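Local coordinates for protein putative NAD(P)H nitroreductase MhqN (Bacillus subtilis, PDB 3BEM) that is a putative FMN-dependent NAD(P)H nitroreductase, working as a homodimer, that may contribute to the breakdown and detoxification of aromatic compounds, at residues Asp39-Ala50 against Met153-Trp163; Ser86-Gln97 against Asp184-Gly195. The protein carries 3 engineered substitutions. One frame throughout, in Å; residues are numbered along the deposited sequence.

Contact 1. Residues Asp39-Ala50 against Met153-Trp163; sequences DLNEMFELVALA and MFMLSAAAAGW. Engineered in segment 153-163: Ala159 (natural residue Lys), Ala160 (natural residue Glu), Ala161 (natural residue Lys).
With CG anti to its carbonyl carbon (chi1 -57°) and the chain extended beyond it, Met43, a selenomethionine, reaches along the neighbouring helix, while Phe154 has CG anti to its backbone N, which swings its ring back toward helix 37-47. The two side chains interlock as knobs into holes, joining helices 37-47 and 136-161 of the nitroreductase fold. Their local axes come within 8.8 Å at closest, with N-to-C directions 134° apart. Met43 sits among Phe154, Ser157, Ala158 and Ala161. Its SE makes an oblique Met-aromatic contact, 3.8 Å from Phe154 CZ, and its CE ends at Trp163, 3.4 Å from CD1. Phe154 in turn lodges among Leu40, Met43, Phe44 and Val47: Leu40 CD2 meets its edge in the ring plane, 3.9 Å from CZ, Val47 CG2 comes in near that plane as well, and the Phe44 ring lies obliquely against it, the planes 33° apart.

Where the helices come nearest, at Met43 and Ser157, the serine turns its hydroxyl back into its own helix, where OG bonds to Met153 O at 2.8 Å. The hydroxyl and Ser157 N grip that carbonyl from opposite faces, and OG, although it touches Leu46 CB, is thereby satisfied within a buried apolar seam. Ala161, an engineered alanine, touches Met43 CE with its CB. A Schellman motif at Gly162 ends the helix and leads into Trp163. Polar linkage is through solvent: Asp39 OD2 is held by Thr36 N, while one water donates to Asp39 OD1 and accepts from Trp163 NE1, 3.0 Å away.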
loop_
_atom_site.group_PDB
_atom_site.type_symbol
_atom_site.label_atom_id
_atom_site.label_comp_id
_atom_site.label_asym_id
_atom_site.label_seq_id
_atom_site.Cartn_x
_atom_site.Cartn_y
_atom_site.Cartn_z
ATOM N N ASP B 39 22.259 -1.777 4.021
ATOM C CA ASP B 39 21.234 -0.747 4.322
ATOM C C ASP B 39 19.870 -1.241 3.898
ATOM O O ASP B 39 18.881 -1.118 4.630
ATOM C CB ASP B 39 21.504 0.534 3.546
ATOM C CG ASP B 39 22.764 1.269 3.981
ATOM O OD1 ASP B 39 23.046 1.330 5.203
ATOM O OD2 ASP B 39 23.473 1.841 3.101
ATOM N N LEU B 40 19.809 -1.756 2.689
ATOM C CA LEU B 40 18.567 -2.146 2.072
ATOM C C LEU B 40 18.002 -3.422 2.688
ATOM O O LEU B 40 16.806 -3.526 2.929
ATOM C CB LEU B 40 18.736 -2.303 0.561
ATOM C CG LEU B 40 18.801 -0.919 -0.174
ATOM C CD1 LEU B 40 19.602 -1.005 -1.446
ATOM C CD2 LEU B 40 17.395 -0.305 -0.358
ATOM N N ASN B 41 18.865 -4.387 2.962
ATOM C CA ASN B 41 18.403 -5.614 3.570
ATOM C C ASN B 41 17.714 -5.385 4.937
ATOM O O ASN B 41 16.702 -5.986 5.231
ATOM C CB ASN B 41 19.569 -6.593 3.710
ATOM C CG ASN B 41 19.968 -7.252 2.384
ATOM O OD1 ASN B 41 19.200 -7.319 1.408
ATOM N ND2 ASN B 41 21.180 -7.810 2.379
ATOM N N GLU B 42 18.173 -4.434 5.715
ATOM C CA GLU B 42 17.481 -4.070 6.931
ATOM C C GLU B 42 16.039 -3.557 6.705
ATOM O O GLU B 42 15.122 -3.960 7.412
ATOM C CB GLU B 42 18.280 -3.013 7.680
ATOM C CG GLU B 42 17.603 -2.566 8.967
ATOM C CD GLU B 42 18.374 -1.509 9.732
ATOM O OE1 GLU B 42 19.340 -0.926 9.197
ATOM O OE2 GLU B 42 17.986 -1.241 10.884
HETATM N N MSE B 43 15.845 -2.758 5.665
HETATM C CA MSE B 43 14.538 -2.293 5.308
HETATM C C MSE B 43 13.668 -3.463 4.826
HETATM O O MSE B 43 12.495 -3.571 5.176
HETATM C CB MSE B 43 14.637 -1.186 4.234
HETATM C CG MSE B 43 15.468 -0.051 4.666
HETATM SE SE MSE B 43 15.738 1.138 3.126
HETATM C CE MSE B 43 17.340 1.971 3.684
ATOM N N PHE B 44 14.266 -4.365 4.032
ATOM C CA PHE B 44 13.529 -5.487 3.455
ATOM C C PHE B 44 13.120 -6.509 4.529
ATOM O O PHE B 44 12.109 -7.199 4.369
ATOM C CB PHE B 44 14.301 -6.122 2.319
ATOM C CG PHE B 44 14.351 -5.301 1.065
ATOM C CD1 PHE B 44 13.193 -4.816 0.476
ATOM C CD2 PHE B 44 15.573 -5.058 0.428
ATOM C CE1 PHE B 44 13.244 -4.057 -0.713
ATOM C CE2 PHE B 44 15.626 -4.305 -0.760
ATOM C CZ PHE B 44 14.459 -3.851 -1.320
ATOM N N GLU B 45 13.878 -6.599 5.636
ATOM C CA GLU B 45 13.435 -7.456 6.759
ATOM C C GLU B 45 12.094 -6.974 7.330
ATOM O O GLU B 45 11.261 -7.784 7.759
ATOM C CB GLU B 45 14.481 -7.513 7.852
ATOM C CG GLU B 45 15.683 -8.307 7.482
ATOM C CD GLU B 45 15.526 -9.845 7.426
ATOM O OE1 GLU B 45 14.644 -10.404 8.097
ATOM O OE2 GLU B 45 16.336 -10.504 6.719
ATOM N N LEU B 46 11.888 -5.656 7.353
ATOM C CA LEU B 46 10.608 -5.141 7.793
ATOM C C LEU B 46 9.525 -5.359 6.751
ATOM O O LEU B 46 8.398 -5.705 7.079
ATOM C CB LEU B 46 10.697 -3.631 8.116
ATOM C CG LEU B 46 11.639 -3.279 9.262
ATOM C CD1 LEU B 46 11.609 -1.756 9.473
ATOM C CD2 LEU B 46 11.334 -4.010 10.563
ATOM N N VAL B 47 9.854 -5.091 5.484
ATOM C CA VAL B 47 8.941 -5.351 4.333
ATOM C C VAL B 47 8.429 -6.795 4.359
ATOM O O VAL B 47 7.261 -7.026 4.059
ATOM C CB VAL B 47 9.657 -5.001 3.006
ATOM C CG1 VAL B 47 8.844 -5.411 1.850
ATOM C CG2 VAL B 47 9.940 -3.471 3.008
ATOM N N ALA B 48 9.266 -7.752 4.765
ATOM C CA ALA B 48 8.848 -9.148 4.805
ATOM C C ALA B 48 7.659 -9.382 5.719
ATOM O O ALA B 48 6.927 -10.362 5.548
ATOM C CB ALA B 48 10.011 -10.037 5.207
ATOM N N LEU B 49 7.507 -8.513 6.705
ATOM C CA LEU B 49 6.443 -8.632 7.712
ATOM C C LEU B 49 5.176 -7.890 7.349
ATOM O O LEU B 49 4.239 -7.810 8.171
ATOM C CB LEU B 49 6.955 -8.150 9.067
ATOM C CG LEU B 49 8.224 -8.839 9.559
ATOM C CD1 LEU B 49 8.715 -8.261 10.897
ATOM C CD2 LEU B 49 8.021 -10.366 9.632
ATOM N N ALA B 50 5.124 -7.341 6.143
ATOM C CA ALA B 50 3.886 -6.739 5.656
ATOM C C ALA B 50 2.811 -7.789 5.539
ATOM O O ALA B 50 3.113 -8.942 5.268
ATOM C CB ALA B 50 4.146 -6.022 4.295
HETATM N N MSE B 153 5.132 0.021 3.124
HETATM C CA MSE B 153 5.990 -0.465 4.185
HETATM C C MSE B 153 7.463 -0.185 3.865
HETATM O O MSE B 153 8.227 0.250 4.744
HETATM C CB MSE B 153 5.747 -1.965 4.464
HETATM C CG MSE B 153 6.676 -2.521 5.497
HETATM SE SE MSE B 153 6.196 -1.989 7.233
HETATM C CE MSE B 153 4.729 -3.353 7.602
ATOM N N PHE B 154 7.866 -0.409 2.622
ATOM C CA PHE B 154 9.263 -0.071 2.232
ATOM C C PHE B 154 9.587 1.408 2.498
ATOM O O PHE B 154 10.615 1.736 3.080
ATOM C CB PHE B 154 9.570 -0.411 0.773
ATOM C CG PHE B 154 11.004 -0.057 0.399
ATOM C CD1 PHE B 154 12.059 -0.868 0.797
ATOM C CD2 PHE B 154 11.302 1.181 -0.153
ATOM C CE1 PHE B 154 13.354 -0.492 0.557
ATOM C CE2 PHE B 154 12.605 1.560 -0.382
ATOM C CZ PHE B 154 13.630 0.708 -0.024
HETATM N N MSE B 155 8.729 2.290 2.023
HETATM C CA MSE B 155 8.966 3.721 2.146
HETATM C C MSE B 155 9.053 4.168 3.625
HETATM O O MSE B 155 9.873 5.006 3.947
HETATM C CB MSE B 155 7.954 4.509 1.289
HETATM C CG MSE B 155 8.183 4.280 -0.151
HETATM SE SE MSE B 155 7.009 5.508 -1.137
HETATM C CE MSE B 155 5.404 4.378 -1.181
ATOM N N LEU B 156 8.169 3.653 4.502
ATOM C CA LEU B 156 8.232 3.989 5.928
ATOM C C LEU B 156 9.485 3.400 6.596
ATOM O O LEU B 156 10.093 4.070 7.436
ATOM C CB LEU B 156 6.980 3.575 6.653
ATOM C CG LEU B 156 5.769 4.477 6.277
ATOM C CD1 LEU B 156 4.503 3.701 6.683
ATOM C CD2 LEU B 156 5.871 5.911 6.872
ATOM N N SER B 157 9.897 2.202 6.164
ATOM C CA SER B 157 11.174 1.628 6.634
ATOM C C SER B 157 12.367 2.515 6.249
ATOM O O SER B 157 13.245 2.800 7.040
ATOM C CB SER B 157 11.358 0.217 6.066
ATOM O OG SER B 157 10.294 -0.658 6.461
ATOM N N ALA B 158 12.390 2.950 4.990
ATOM C CA ALA B 158 13.421 3.847 4.510
ATOM C C ALA B 158 13.488 5.129 5.299
ATOM O O ALA B 158 14.542 5.561 5.737
ATOM C CB ALA B 158 13.227 4.103 3.024
ATOM N N ALA B 159 12.325 5.689 5.574
ATOM C CA ALA B 159 12.209 6.917 6.348
ATOM C C ALA B 159 12.732 6.727 7.757
ATOM O O ALA B 159 13.476 7.559 8.280
ATOM C CB ALA B 159 10.742 7.394 6.388
ATOM N N ALA B 160 12.388 5.594 8.349
ATOM C CA ALA B 160 12.841 5.275 9.672
ATOM C C ALA B 160 14.350 5.114 9.719
ATOM O O ALA B 160 15.003 5.389 10.778
ATOM C CB ALA B 160 12.163 4.054 10.208
ATOM N N ALA B 161 14.923 4.698 8.598
ATOM C CA ALA B 161 16.365 4.483 8.498
ATOM C C ALA B 161 17.114 5.728 8.120
ATOM O O ALA B 161 18.353 5.722 8.168
ATOM C CB ALA B 161 16.695 3.313 7.523
ATOM N N GLY B 162 16.395 6.816 7.888
ATOM C CA GLY B 162 16.997 8.087 7.571
ATOM C C GLY B 162 17.205 8.376 6.097
ATOM O O GLY B 162 17.918 9.348 5.752
ATOM N N TRP B 163 16.525 7.631 5.235
ATOM C CA TRP B 163 16.631 7.836 3.792
ATOM C C TRP B 163 15.356 8.495 3.243
ATOM O O TRP B 163 14.245 8.322 3.790
ATOM C CB TRP B 163 16.853 6.498 3.102
ATOM C CG TRP B 163 18.165 5.879 3.387
ATOM C CD1 TRP B 163 18.478 5.057 4.440
ATOM C CD2 TRP B 163 19.375 6.030 2.628
ATOM N NE1 TRP B 163 19.799 4.693 4.387
ATOM C CE2 TRP B 163 20.378 5.264 3.278
ATOM C CE3 TRP B 163 19.706 6.725 1.461
ATOM C CZ2 TRP B 163 21.691 5.190 2.799
ATOM C CZ3 TRP B 163 20.995 6.648 0.991
ATOM C CH2 TRP B 163 21.983 5.891 1.657
HETATM O O HOH W 1 20.652 2.686 6.424
#

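Contact 2. Residues Ser86-Gln97 against Asp184-Gly195; sequences SSAVLLVLGDKQ and DQFEVVMMITIG. With PGO (S-1,2-propanediol), chain H.
Strands 88-95 and 186-195 pair antiparallel as the two central strands of the four that this chain gives to the nitroreductase sheet, with classic beta bulges where Val189 and Met190 face Val92 and where Ser87 and Ala88 face Ile194. At the first of these, Val92 O takes Val189 N at 2.8 Å and only a weak bond from Met190 N. On one face Val92 CG2 packs against both Met190 CG and Ile192 CD1, 3.6 Å from the latter, and Leu90 CD1 crosses to Ile194 CG2. On the other, Leu91 and Met191 lie side by side, and Leu93 CD2 meets Val188 CG2 while Leu93 stands roughly perpendicular to Phe186.

Toward the Lys96 end the contacts turn polar. Lys96 N bonds to Gln185 O, and Glu187 salt-bridges Arg140. Asp95, its CG anti to N (chi1 -169°), closes an Asx turn by accepting Gln97 N at OD1. Gln185 NE2 reaches Asp95 OD1 on the syn side but tilted out of the carboxylate plane, 2.9 Å away and nearly straight at 177°. Putting an alanine here would probably leave Gln97 N and the Gln185 amide without their shared acceptor and free that amide to turn. Gln97 N meets Asp95 OD1 from the opposite face of the carboxylate.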
loop_
_atom_site.group_PDB
_atom_site.type_symbol
_atom_site.label_atom_id
_atom_site.label_comp_id
_atom_site.label_asym_id
_atom_site.label_seq_id
_atom_site.Cartn_x
_atom_site.Cartn_y
_atom_site.Cartn_z
ATOM N N SER B 86 19.485 9.357 -7.870
ATOM C CA SER B 86 19.205 8.461 -6.748
ATOM C C SER B 86 20.345 7.549 -6.349
ATOM O O SER B 86 21.228 7.223 -7.157
ATOM C CB SER B 86 18.003 7.559 -7.059
ATOM O OG SER B 86 18.248 6.677 -8.142
ATOM N N SER B 87 20.343 7.139 -5.094
ATOM C CA SER B 87 21.289 6.116 -4.643
ATOM C C SER B 87 20.969 4.728 -5.174
ATOM O O SER B 87 21.881 3.958 -5.446
ATOM C CB SER B 87 21.378 6.107 -3.127
ATOM O OG SER B 87 21.722 7.401 -2.676
ATOM N N ALA B 88 19.681 4.428 -5.336
ATOM C CA ALA B 88 19.226 3.187 -5.930
ATOM C C ALA B 88 17.840 3.421 -6.525
ATOM O O ALA B 88 17.113 4.350 -6.120
ATOM C CB ALA B 88 19.190 2.049 -4.909
ATOM N N VAL B 89 17.492 2.611 -7.519
ATOM C CA VAL B 89 16.155 2.603 -8.124
ATOM C C VAL B 89 15.562 1.210 -7.906
ATOM O O VAL B 89 16.227 0.231 -8.241
ATOM C CB VAL B 89 16.144 2.923 -9.640
ATOM C CG1 VAL B 89 14.641 2.979 -10.080
ATOM C CG2 VAL B 89 16.832 4.238 -9.976
ATOM N N LEU B 90 14.376 1.092 -7.254
ATOM C CA LEU B 90 13.720 -0.213 -7.045
ATOM C C LEU B 90 12.531 -0.341 -7.944
ATOM O O LEU B 90 11.758 0.622 -8.118
ATOM C CB LEU B 90 13.231 -0.334 -5.599
ATOM C CG LEU B 90 14.302 -0.417 -4.492
ATOM C CD1 LEU B 90 15.088 0.844 -4.296
ATOM C CD2 LEU B 90 13.540 -0.761 -3.214
ATOM N N LEU B 91 12.376 -1.510 -8.552
ATOM C CA LEU B 91 11.154 -1.855 -9.241
ATOM C C LEU B 91 10.388 -2.772 -8.347
ATOM O O LEU B 91 10.880 -3.813 -7.933
ATOM C CB LEU B 91 11.461 -2.476 -10.610
ATOM C CG LEU B 91 11.982 -1.486 -11.670
ATOM C CD1 LEU B 91 10.961 -0.321 -11.920
ATOM C CD2 LEU B 91 13.441 -1.009 -11.319
ATOM N N VAL B 92 9.178 -2.360 -8.025
ATOM C CA VAL B 92 8.306 -3.126 -7.181
ATOM C C VAL B 92 7.411 -3.969 -8.089
ATOM O O VAL B 92 6.597 -3.453 -8.840
ATOM C CB VAL B 92 7.443 -2.228 -6.269
ATOM C CG1 VAL B 92 6.656 -3.113 -5.264
ATOM C CG2 VAL B 92 8.309 -1.129 -5.545
ATOM N N LEU B 93 7.593 -5.289 -8.016
ATOM C CA LEU B 93 6.890 -6.236 -8.845
ATOM C C LEU B 93 5.823 -6.961 -8.033
ATOM O O LEU B 93 6.004 -7.228 -6.853
ATOM C CB LEU B 93 7.853 -7.307 -9.395
ATOM C CG LEU B 93 9.069 -6.785 -10.147
ATOM C CD1 LEU B 93 9.944 -7.938 -10.693
ATOM C CD2 LEU B 93 8.611 -5.768 -11.273
ATOM N N GLY B 94 4.720 -7.286 -8.700
ATOM C CA GLY B 94 3.717 -8.150 -8.145
ATOM C C GLY B 94 3.530 -9.386 -9.002
ATOM O O GLY B 94 3.280 -9.298 -10.201
ATOM N N ASP B 95 3.663 -10.553 -8.393
ATOM C CA ASP B 95 3.452 -11.813 -9.121
ATOM C C ASP B 95 1.973 -12.077 -9.389
ATOM O O ASP B 95 1.208 -12.360 -8.476
ATOM C CB ASP B 95 4.034 -12.922 -8.296
ATOM C CG ASP B 95 4.123 -14.229 -9.005
ATOM O OD1 ASP B 95 3.717 -14.350 -10.168
ATOM O OD2 ASP B 95 4.674 -15.166 -8.362
ATOM N N LYS B 96 1.593 -12.037 -10.674
ATOM C CA LYS B 96 0.242 -12.357 -11.108
ATOM C C LYS B 96 -0.097 -13.843 -10.940
ATOM O O LYS B 96 -1.272 -14.220 -10.944
ATOM C CB LYS B 96 0.053 -11.924 -12.561
ATOM C CG LYS B 96 0.062 -10.419 -12.751
ATOM C CD LYS B 96 -0.061 -9.989 -14.215
ATOM C CE LYS B 96 1.134 -10.310 -15.035
ATOM N NZ LYS B 96 1.029 -9.730 -16.427
ATOM N N GLN B 97 0.905 -14.675 -10.752
ATOM C CA GLN B 97 0.713 -16.128 -10.482
ATOM C C GLN B 97 1.116 -16.512 -9.050
ATOM O O GLN B 97 1.487 -17.660 -8.779
ATOM C CB GLN B 97 1.521 -16.958 -11.506
ATOM C CG GLN B 97 1.146 -16.665 -12.934
ATOM C CD GLN B 97 -0.347 -16.876 -13.204
ATOM O OE1 GLN B 97 -1.004 -16.030 -13.799
ATOM N NE2 GLN B 97 -0.881 -17.995 -12.743
ATOM N N ASP B 184 7.131 -12.259 -17.711
ATOM C CA ASP B 184 5.760 -11.828 -17.987
ATOM C C ASP B 184 4.812 -11.939 -16.812
ATOM O O ASP B 184 3.833 -11.181 -16.742
ATOM C CB ASP B 184 5.118 -12.603 -19.154
ATOM C CG ASP B 184 3.598 -12.263 -19.345
ATOM O OD1 ASP B 184 3.258 -11.100 -19.710
ATOM O OD2 ASP B 184 2.734 -13.162 -19.116
ATOM N N GLN B 185 5.076 -12.876 -15.915
ATOM C CA GLN B 185 4.153 -13.099 -14.823
ATOM C C GLN B 185 4.171 -11.964 -13.788
ATOM O O GLN B 185 3.317 -11.928 -12.957
ATOM C CB GLN B 185 4.418 -14.416 -14.107
ATOM C CG GLN B 185 5.638 -14.436 -13.278
ATOM C CD GLN B 185 5.955 -15.830 -12.815
ATOM O OE1 GLN B 185 6.691 -16.546 -13.489
ATOM N NE2 GLN B 185 5.393 -16.234 -11.669
ATOM N N PHE B 186 5.152 -11.081 -13.854
ATOM C CA PHE B 186 5.269 -9.975 -12.920
ATOM C C PHE B 186 4.716 -8.708 -13.501
ATOM O O PHE B 186 5.084 -8.334 -14.610
ATOM C CB PHE B 186 6.720 -9.770 -12.525
ATOM C CG PHE B 186 7.293 -10.932 -11.795
ATOM C CD1 PHE B 186 7.002 -11.143 -10.468
ATOM C CD2 PHE B 186 8.107 -11.819 -12.455
ATOM C CE1 PHE B 186 7.507 -12.270 -9.800
ATOM C CE2 PHE B 186 8.628 -12.927 -11.814
ATOM C CZ PHE B 186 8.334 -13.157 -10.492
ATOM N N GLU B 187 3.815 -8.081 -12.761
ATOM C CA GLU B 187 3.419 -6.723 -13.010
ATOM C C GLU B 187 4.437 -5.754 -12.424
ATOM O O GLU B 187 4.849 -5.950 -11.282
ATOM C CB GLU B 187 2.041 -6.524 -12.406
ATOM C CG GLU B 187 1.436 -5.180 -12.581
ATOM C CD GLU B 187 0.836 -4.941 -13.933
ATOM O OE1 GLU B 187 0.558 -5.926 -14.682
ATOM O OE2 GLU B 187 0.697 -3.721 -14.254
ATOM N N VAL B 188 4.860 -4.736 -13.188
ATOM C CA VAL B 188 5.699 -3.684 -12.652
ATOM C C VAL B 188 4.767 -2.649 -11.983
ATOM O O VAL B 188 4.149 -1.809 -12.644
ATOM C CB VAL B 188 6.620 -3.017 -13.679
ATOM C CG1 VAL B 188 7.573 -2.052 -12.972
ATOM C CG2 VAL B 188 7.432 -4.034 -14.466
ATOM N N VAL B 189 4.590 -2.796 -10.680
ATOM C CA VAL B 189 3.560 -2.069 -9.937
ATOM C C VAL B 189 3.964 -0.612 -9.652
ATOM O O VAL B 189 3.151 0.275 -9.757
ATOM C CB VAL B 189 3.188 -2.819 -8.669
ATOM C CG1 VAL B 189 2.216 -1.982 -7.732
ATOM C CG2 VAL B 189 2.665 -4.279 -9.026
HETATM N N MSE B 190 5.225 -0.395 -9.339
HETATM C CA MSE B 190 5.758 0.944 -9.142
HETATM C C MSE B 190 7.252 0.924 -9.161
HETATM O O MSE B 190 7.861 -0.130 -9.113
HETATM C CB MSE B 190 5.224 1.621 -7.857
HETATM C CG MSE B 190 5.650 1.273 -6.566
HETATM SE SE MSE B 190 4.661 2.555 -5.295
HETATM C CE MSE B 190 3.174 1.366 -5.295
HETATM N N MSE B 191 7.793 2.117 -9.289
HETATM C CA MSE B 191 9.212 2.366 -9.164
HETATM C C MSE B 191 9.396 3.211 -7.890
HETATM O O MSE B 191 8.572 4.051 -7.570
HETATM C CB MSE B 191 9.686 3.084 -10.424
HETATM C CG MSE B 191 11.113 3.459 -10.449
HETATM SE SE MSE B 191 11.459 4.412 -12.180
HETATM C CE MSE B 191 11.046 2.898 -13.272
ATOM N N ILE B 192 10.464 2.971 -7.144
ATOM C CA ILE B 192 10.796 3.801 -5.996
ATOM C C ILE B 192 12.244 4.166 -6.085
ATOM O O ILE B 192 13.098 3.265 -6.097
ATOM C CB ILE B 192 10.553 3.083 -4.654
ATOM C CG1 ILE B 192 9.074 2.605 -4.567
ATOM C CG2 ILE B 192 10.892 4.012 -3.478
ATOM C CD1 ILE B 192 8.788 1.684 -3.360
ATOM N N THR B 193 12.520 5.459 -6.103
ATOM C CA THR B 193 13.895 5.925 -5.939
ATOM C C THR B 193 14.171 6.134 -4.476
ATOM O O THR B 193 13.288 6.542 -3.710
ATOM C CB THR B 193 14.207 7.194 -6.737
ATOM O OG1 THR B 193 13.148 8.136 -6.628
ATOM C CG2 THR B 193 14.448 6.867 -8.176
ATOM N N ILE B 194 15.429 5.904 -4.075
ATOM C CA ILE B 194 15.861 6.110 -2.704
ATOM C C ILE B 194 17.189 6.866 -2.721
ATOM O O ILE B 194 18.018 6.678 -3.611
ATOM C CB ILE B 194 15.958 4.756 -1.934
ATOM C CG1 ILE B 194 16.282 5.016 -0.470
ATOM C CG2 ILE B 194 17.016 3.806 -2.602
ATOM C CD1 ILE B 194 16.123 3.792 0.395
ATOM N N GLY B 195 17.395 7.752 -1.739
ATOM C CA GLY B 195 18.582 8.525 -1.643
ATOM C C GLY B 195 18.473 9.558 -0.572
ATOM O O GLY B 195 17.704 9.376 0.361
HETATM C C1 PGO H . 25.308 3.550 -4.815
HETATM C C2 PGO H . 25.343 2.051 -5.103
HETATM C C3 PGO H . 26.267 1.728 -6.293
HETATM O O1 PGO H . 24.201 3.956 -4.001
HETATM O O2 PGO H . 25.753 1.342 -3.907
HETATM O O HOH W 2 1.083 -7.138 -16.816
#

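Overall arrangement
From the N terminus the chain enters contact 1 on helix 37-47, passes through strand 59-64 and reaches strand 88-95 of contact 2. The long helical excursion that follows ends on helix 136-161, whose C-terminal part closes contact 1; strand 164-168 and helix 173-180 lead to strand 186-195, which closes contact 2. The two loops cross rather than nest. Their centres lie about 15 Å apart. Phe154 and Phe44 rest on Leu90, and Trp163 on Gly195 and Ser87, seating the helix pair toward that end of the two central strands. A bound FMN lies about 7 Å from the Ala50 side chain, and one about 5 Å from that of Met190. Both contacts touch the second subunit.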